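Diphthine synthase (Aeropyrum pernix, PDB 1WDE) probably catalyses the S-adenosyl-L-methionine-dependent trimethylation of a modified histidine in translation elongation factor 2, the diphthine-forming step of diphthamide biosynthesis. Local coordinates at residues V35-L49 with V86-H100. Sequence-based numbering, arbitrary orientation.
Sequences VVYVESYTMPGSSWL and VAVVTAGDPMVATTH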
loop_
_atom_site.group_PDB
_atom_site.type_symbol
_atom_site.label_atom_id
_atom_site.label_comp_id
_atom_site.label_asym_id
_atom_site.label_seq_id
_atom_site.Cartn_x
_atom_site.Cartn_y
_atom_site.Cartn_z
ATOM N N VAL A 35 -24.647 -7.754 11.021
ATOM C CA VAL A 35 -23.432 -7.828 11.830
ATOM C C VAL A 35 -22.332 -7.035 11.104
ATOM O O VAL A 35 -22.289 -7.009 9.869
ATOM C CB VAL A 35 -22.957 -9.290 12.009
ATOM C CG1 VAL A 35 -21.903 -9.363 13.105
ATOM C CG2 VAL A 35 -24.130 -10.184 12.352
ATOM N N VAL A 36 -21.456 -6.392 11.871
ATOM C CA VAL A 36 -20.376 -5.598 11.295
ATOM C C VAL A 36 -19.031 -5.841 11.970
ATOM O O VAL A 36 -18.797 -5.388 13.093
ATOM C CB VAL A 36 -20.678 -4.096 11.387
ATOM C CG1 VAL A 36 -19.564 -3.301 10.717
ATOM C CG2 VAL A 36 -22.016 -3.796 10.731
ATOM N N TYR A 37 -18.157 -6.577 11.288
ATOM C CA TYR A 37 -16.819 -6.847 11.791
ATOM C C TYR A 37 -15.972 -5.716 11.239
ATOM O O TYR A 37 -16.162 -5.285 10.100
ATOM C CB TYR A 37 -16.303 -8.181 11.266
ATOM C CG TYR A 37 -17.067 -9.381 11.774
ATOM C CD1 TYR A 37 -16.891 -9.845 13.078
ATOM C CD2 TYR A 37 -17.974 -10.049 10.957
ATOM C CE1 TYR A 37 -17.600 -10.950 13.554
ATOM C CE2 TYR A 37 -18.686 -11.150 11.421
ATOM C CZ TYR A 37 -18.495 -11.597 12.718
ATOM O OH TYR A 37 -19.198 -12.694 13.169
ATOM N N VAL A 38 -15.046 -5.226 12.048
ATOM C CA VAL A 38 -14.185 -4.130 11.643
ATOM C C VAL A 38 -12.745 -4.515 11.931
ATOM O O VAL A 38 -12.405 -4.881 13.056
ATOM C CB VAL A 38 -14.544 -2.838 12.419
ATOM C CG1 VAL A 38 -13.608 -1.721 12.038
ATOM C CG2 VAL A 38 -15.968 -2.442 12.123
ATOM N N GLU A 39 -11.900 -4.457 10.909
ATOM C CA GLU A 39 -10.503 -4.802 11.096
ATOM C C GLU A 39 -9.661 -3.568 10.824
ATOM O O GLU A 39 -9.797 -2.915 9.792
ATOM C CB GLU A 39 -10.106 -5.993 10.197
ATOM C CG GLU A 39 -10.142 -5.765 8.698
ATOM C CD GLU A 39 -8.844 -5.179 8.167
ATOM O OE1 GLU A 39 -8.702 -5.073 6.928
ATOM O OE2 GLU A 39 -7.965 -4.826 8.987
ATOM N N SER A 40 -8.808 -3.234 11.782
ATOM C CA SER A 40 -7.964 -2.063 11.664
ATOM C C SER A 40 -6.492 -2.416 11.708
ATOM O O SER A 40 -5.662 -1.578 12.050
ATOM C CB SER A 40 -8.310 -1.086 12.784
ATOM O OG SER A 40 -8.752 -1.792 13.928
ATOM N N TYR A 41 -6.171 -3.657 11.351
ATOM C CA TYR A 41 -4.788 -4.116 11.356
ATOM C C TYR A 41 -4.090 -4.075 9.989
ATOM O O TYR A 41 -2.858 -4.075 9.926
ATOM C CB TYR A 41 -4.717 -5.536 11.930
ATOM C CG TYR A 41 -5.376 -6.600 11.083
ATOM C CD1 TYR A 41 -4.731 -7.131 9.966
ATOM C CD2 TYR A 41 -6.638 -7.090 11.409
ATOM C CE1 TYR A 41 -5.328 -8.135 9.193
ATOM C CE2 TYR A 41 -7.247 -8.092 10.645
ATOM C CZ TYR A 41 -6.585 -8.612 9.539
ATOM O OH TYR A 41 -7.168 -9.618 8.797
ATOM N N THR A 42 -4.861 -4.051 8.902
ATOM C CA THR A 42 -4.272 -4.006 7.558
ATOM C C THR A 42 -3.847 -2.596 7.170
ATOM O O THR A 42 -3.211 -2.400 6.133
ATOM C CB THR A 42 -5.258 -4.509 6.455
ATOM O OG1 THR A 42 -6.481 -3.763 6.519
ATOM C CG2 THR A 42 -5.554 -6.002 6.619
HETATM N N MSE A 43 -4.188 -1.621 8.007
HETATM C CA MSE A 43 -3.863 -0.222 7.731
HETATM C C MSE A 43 -3.382 0.527 8.991
HETATM O O MSE A 43 -4.059 0.535 10.021
HETATM C CB MSE A 43 -5.102 0.480 7.143
HETATM C CG MSE A 43 -5.017 0.920 5.657
HETATM SE SE MSE A 43 -4.844 -0.415 4.218
HETATM C CE MSE A 43 -3.362 0.371 3.259
ATOM N N PRO A 44 -2.202 1.172 8.919
ATOM C CA PRO A 44 -1.674 1.914 10.074
ATOM C C PRO A 44 -2.456 3.202 10.358
ATOM O O PRO A 44 -3.050 3.784 9.453
ATOM C CB PRO A 44 -0.227 2.189 9.666
ATOM C CG PRO A 44 -0.335 2.360 8.190
ATOM C CD PRO A 44 -1.257 1.223 7.789
ATOM N N GLY A 45 -2.454 3.638 11.616
ATOM C CA GLY A 45 -3.167 4.848 11.988
ATOM C C GLY A 45 -4.672 4.736 11.804
ATOM O O GLY A 45 -5.356 5.741 11.593
ATOM N N SER A 46 -5.194 3.516 11.901
ATOM C CA SER A 46 -6.624 3.284 11.713
ATOM C C SER A 46 -7.433 3.238 13.005
ATOM O O SER A 46 -8.449 2.551 13.069
ATOM C CB SER A 46 -6.833 1.976 10.957
ATOM O OG SER A 46 -6.393 0.888 11.747
ATOM N N SER A 47 -6.998 3.968 14.027
ATOM C CA SER A 47 -7.715 3.979 15.306
ATOM C C SER A 47 -9.116 4.558 15.167
ATOM O O SER A 47 -10.055 4.122 15.832
ATOM C CB SER A 47 -6.940 4.794 16.348
ATOM O OG SER A 47 -5.696 4.184 16.655
ATOM N N TRP A 48 -9.243 5.541 14.291
ATOM C CA TRP A 48 -10.504 6.222 14.046
ATOM C C TRP A 48 -11.562 5.306 13.433
ATOM O O TRP A 48 -12.753 5.579 13.548
ATOM C CB TRP A 48 -10.273 7.393 13.082
ATOM C CG TRP A 48 -9.840 6.913 11.712
ATOM C CD1 TRP A 48 -8.588 6.498 11.342
ATOM C CD2 TRP A 48 -10.695 6.659 10.585
ATOM N NE1 TRP A 48 -8.616 5.993 10.065
ATOM C CE2 TRP A 48 -9.895 6.078 9.578
ATOM C CE3 TRP A 48 -12.061 6.858 10.335
ATOM C CZ2 TRP A 48 -10.418 5.688 8.331
ATOM C CZ3 TRP A 48 -12.580 6.470 9.099
ATOM C CH2 TRP A 48 -11.756 5.889 8.115
ATOM N N LEU A 49 -11.123 4.232 12.780
ATOM C CA LEU A 49 -12.033 3.319 12.084
ATOM C C LEU A 49 -13.211 2.804 12.906
ATOM O O LEU A 49 -14.361 3.067 12.564
ATOM C CB LEU A 49 -11.246 2.138 11.503
ATOM C CG LEU A 49 -12.042 1.108 10.695
ATOM C CD1 LEU A 49 -12.717 1.774 9.513
ATOM C CD2 LEU A 49 -11.118 -0.001 10.244
ATOM N N VAL A 86 -23.564 -10.223 6.682
ATOM C CA VAL A 86 -22.379 -9.885 7.467
ATOM C C VAL A 86 -21.445 -8.956 6.696
ATOM O O VAL A 86 -21.156 -9.185 5.524
ATOM C CB VAL A 86 -21.600 -11.153 7.878
ATOM C CG1 VAL A 86 -20.312 -10.778 8.571
ATOM C CG2 VAL A 86 -22.447 -11.996 8.822
ATOM N N ALA A 87 -20.980 -7.908 7.363
ATOM C CA ALA A 87 -20.084 -6.955 6.732
ATOM C C ALA A 87 -18.710 -6.960 7.383
ATOM O O ALA A 87 -18.592 -7.073 8.606
ATOM C CB ALA A 87 -20.681 -5.550 6.798
ATOM N N VAL A 88 -17.675 -6.876 6.551
ATOM C CA VAL A 88 -16.299 -6.800 7.024
ATOM C C VAL A 88 -15.816 -5.462 6.484
ATOM O O VAL A 88 -15.800 -5.228 5.267
ATOM C CB VAL A 88 -15.424 -7.955 6.485
ATOM C CG1 VAL A 88 -13.970 -7.743 6.895
ATOM C CG2 VAL A 88 -15.919 -9.289 7.047
ATOM N N VAL A 89 -15.451 -4.571 7.397
ATOM C CA VAL A 89 -15.013 -3.237 7.020
ATOM C C VAL A 89 -13.517 -3.028 7.154
ATOM O O VAL A 89 -12.918 -3.364 8.172
ATOM C CB VAL A 89 -15.697 -2.173 7.866
ATOM C CG1 VAL A 89 -15.392 -0.790 7.305
ATOM C CG2 VAL A 89 -17.208 -2.422 7.896
ATOM N N THR A 90 -12.936 -2.444 6.112
ATOM C CA THR A 90 -11.511 -2.152 6.058
ATOM C C THR A 90 -11.300 -0.668 5.778
ATOM O O THR A 90 -12.081 -0.059 5.059
ATOM C CB THR A 90 -10.834 -2.974 4.923
ATOM O OG1 THR A 90 -10.942 -4.374 5.224
ATOM C CG2 THR A 90 -9.355 -2.596 4.783
ATOM N N ALA A 91 -10.272 -0.069 6.370
ATOM C CA ALA A 91 -9.982 1.323 6.061
ATOM C C ALA A 91 -9.451 1.216 4.613
ATOM O O ALA A 91 -8.855 0.210 4.248
ATOM C CB ALA A 91 -8.889 1.864 7.003
ATOM N N GLY A 92 -9.678 2.217 3.781
ATOM C CA GLY A 92 -9.211 2.113 2.408
ATOM C C GLY A 92 -10.142 1.241 1.577
ATOM O O GLY A 92 -11.359 1.400 1.630
ATOM N N ASP A 93 -9.576 0.319 0.809
ATOM C CA ASP A 93 -10.358 -0.592 -0.040
ATOM C C ASP A 93 -9.964 -2.011 0.319
ATOM O O ASP A 93 -8.778 -2.328 0.381
ATOM C CB ASP A 93 -10.047 -0.354 -1.523
ATOM C CG ASP A 93 -10.874 -1.232 -2.442
ATOM O OD1 ASP A 93 -11.871 -0.743 -3.004
ATOM O OD2 ASP A 93 -10.531 -2.414 -2.591
ATOM N N PRO A 94 -10.945 -2.898 0.515
ATOM C CA PRO A 94 -10.631 -4.287 0.873
ATOM C C PRO A 94 -9.798 -5.102 -0.120
ATOM O O PRO A 94 -9.176 -6.088 0.262
ATOM C CB PRO A 94 -12.008 -4.894 1.115
ATOM C CG PRO A 94 -12.888 -4.138 0.152
ATOM C CD PRO A 94 -12.395 -2.717 0.299
HETATM N N MSE A 95 -9.760 -4.691 -1.384
HETATM C CA MSE A 95 -9.009 -5.443 -2.381
HETATM C C MSE A 95 -7.604 -4.876 -2.620
HETATM O O MSE A 95 -6.813 -5.422 -3.402
HETATM C CB MSE A 95 -9.791 -5.472 -3.698
HETATM C CG MSE A 95 -11.189 -6.057 -3.557
HETATM SE SE MSE A 95 -11.108 -7.847 -2.771
HETATM C CE MSE A 95 -12.926 -8.462 -3.142
ATOM N N VAL A 96 -7.284 -3.788 -1.938
ATOM C CA VAL A 96 -5.981 -3.176 -2.123
ATOM C C VAL A 96 -5.022 -3.429 -0.979
ATOM O O VAL A 96 -5.169 -2.866 0.100
ATOM C CB VAL A 96 -6.107 -1.642 -2.332
ATOM C CG1 VAL A 96 -4.703 -0.994 -2.418
ATOM C CG2 VAL A 96 -6.884 -1.363 -3.619
ATOM N N ALA A 97 -4.037 -4.285 -1.222
ATOM C CA ALA A 97 -3.016 -4.561 -0.226
ATOM C C ALA A 97 -3.492 -5.240 1.055
ATOM O O ALA A 97 -3.125 -4.827 2.150
ATOM C CB ALA A 97 -2.287 -3.266 0.125
ATOM N N THR A 98 -4.330 -6.261 0.906
ATOM C CA THR A 98 -4.820 -7.055 2.039
ATOM C C THR A 98 -5.090 -8.410 1.411
ATOM O O THR A 98 -5.073 -8.529 0.187
ATOM C CB THR A 98 -6.145 -6.530 2.612
ATOM O OG1 THR A 98 -7.221 -6.948 1.765
ATOM C CG2 THR A 98 -6.134 -5.009 2.699
ATOM N N THR A 99 -5.310 -9.441 2.214
ATOM C CA THR A 99 -5.605 -10.745 1.635
ATOM C C THR A 99 -7.095 -11.108 1.766
ATOM O O THR A 99 -7.452 -12.284 1.708
ATOM C CB THR A 99 -4.760 -11.867 2.286
ATOM O OG1 THR A 99 -4.870 -11.776 3.711
ATOM C CG2 THR A 99 -3.300 -11.760 1.862
ATOM N N HIS A 100 -7.955 -10.100 1.918
ATOM C CA HIS A 100 -9.396 -10.337 2.050
ATOM C C HIS A 100 -10.071 -11.000 0.837
ATOM O O HIS A 100 -11.222 -11.433 0.931
ATOM C CB HIS A 100 -10.121 -9.032 2.396
ATOM C CG HIS A 100 -9.689 -8.434 3.699
ATOM N ND1 HIS A 100 -9.103 -9.179 4.703
ATOM C CD2 HIS A 100 -9.732 -7.160 4.156
ATOM C CE1 HIS A 100 -8.797 -8.389 5.716
ATOM N NE2 HIS A 100 -9.167 -7.160 5.410
HETATM O O HOH W 1 -8.435 -1.609 7.886
HETATM O O HOH W 2 -5.520 -10.858 6.391
HETATM O O HOH W 3 -2.241 -4.841 4.767
#
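Val86 CG1 lies at the edge of the Tyr37 ring, 3.3 Å from CE2, where two neighbouring strands pair in the five-stranded parallel sheet of the N-terminal domain of this tetrapyrrole-methylase-family enzyme. Strand 35-39 runs between strands 62-64 and 85-90, and the latter is flanked on its far side by strand 9-14. Ala87 ties the pair through both backbone groups: its N donates to Val35 O, and its O receives Tyr37 N at 2.8 Å. Val89 repeats the pattern with Tyr37 O and Glu39 N, while its CG2 packs against Val36 CG1 on the face that also carries Val38 and Ala87.

At Thr90 a side-chain network takes over, centred on the Glu39 carboxylate. Glu39, bent at chi2 (87°), brings OE1 within 2.9 Å of Thr90 OG1, which donates on the anti side, tilted well out of the carboxylate plane. A water links the two backbones, accepting from Ala91 N and donating to Glu39 O. The methyl of Ala91 rests among Met43 CB, Leu49 CD2 and Trp48 CZ2. Beyond it, Asp93 and Val96, probable S-adenosyl-L-methionine ligands by analogy with relatives, delimit a type I turn, which places the presumed cofactor loop directly after this strand. Thr98 CG2 then meets Thr42 CB at 3.9 Å, and its OG1 accepts from His100 N in an ST turn.

His100 closes the cluster: NE2 reaches Glu39 OE1 over 2.6 Å from above the carboxylate plane. The bond is nearly straight (174°), with OE1 in the imidazole plane and the two planes 78° apart. Three donors thus grip this buried oxygen, and an alanine in place of Glu39 would probably leave the hydroxyls of Thr42 and Thr90 and His100 NE2 without their shared acceptor and free the imidazole to turn. The third donor, Thr42 OG1, engages the syn lone pair of Glu39 OE1 at 2.6 Å, while Thr42 N holds OE2.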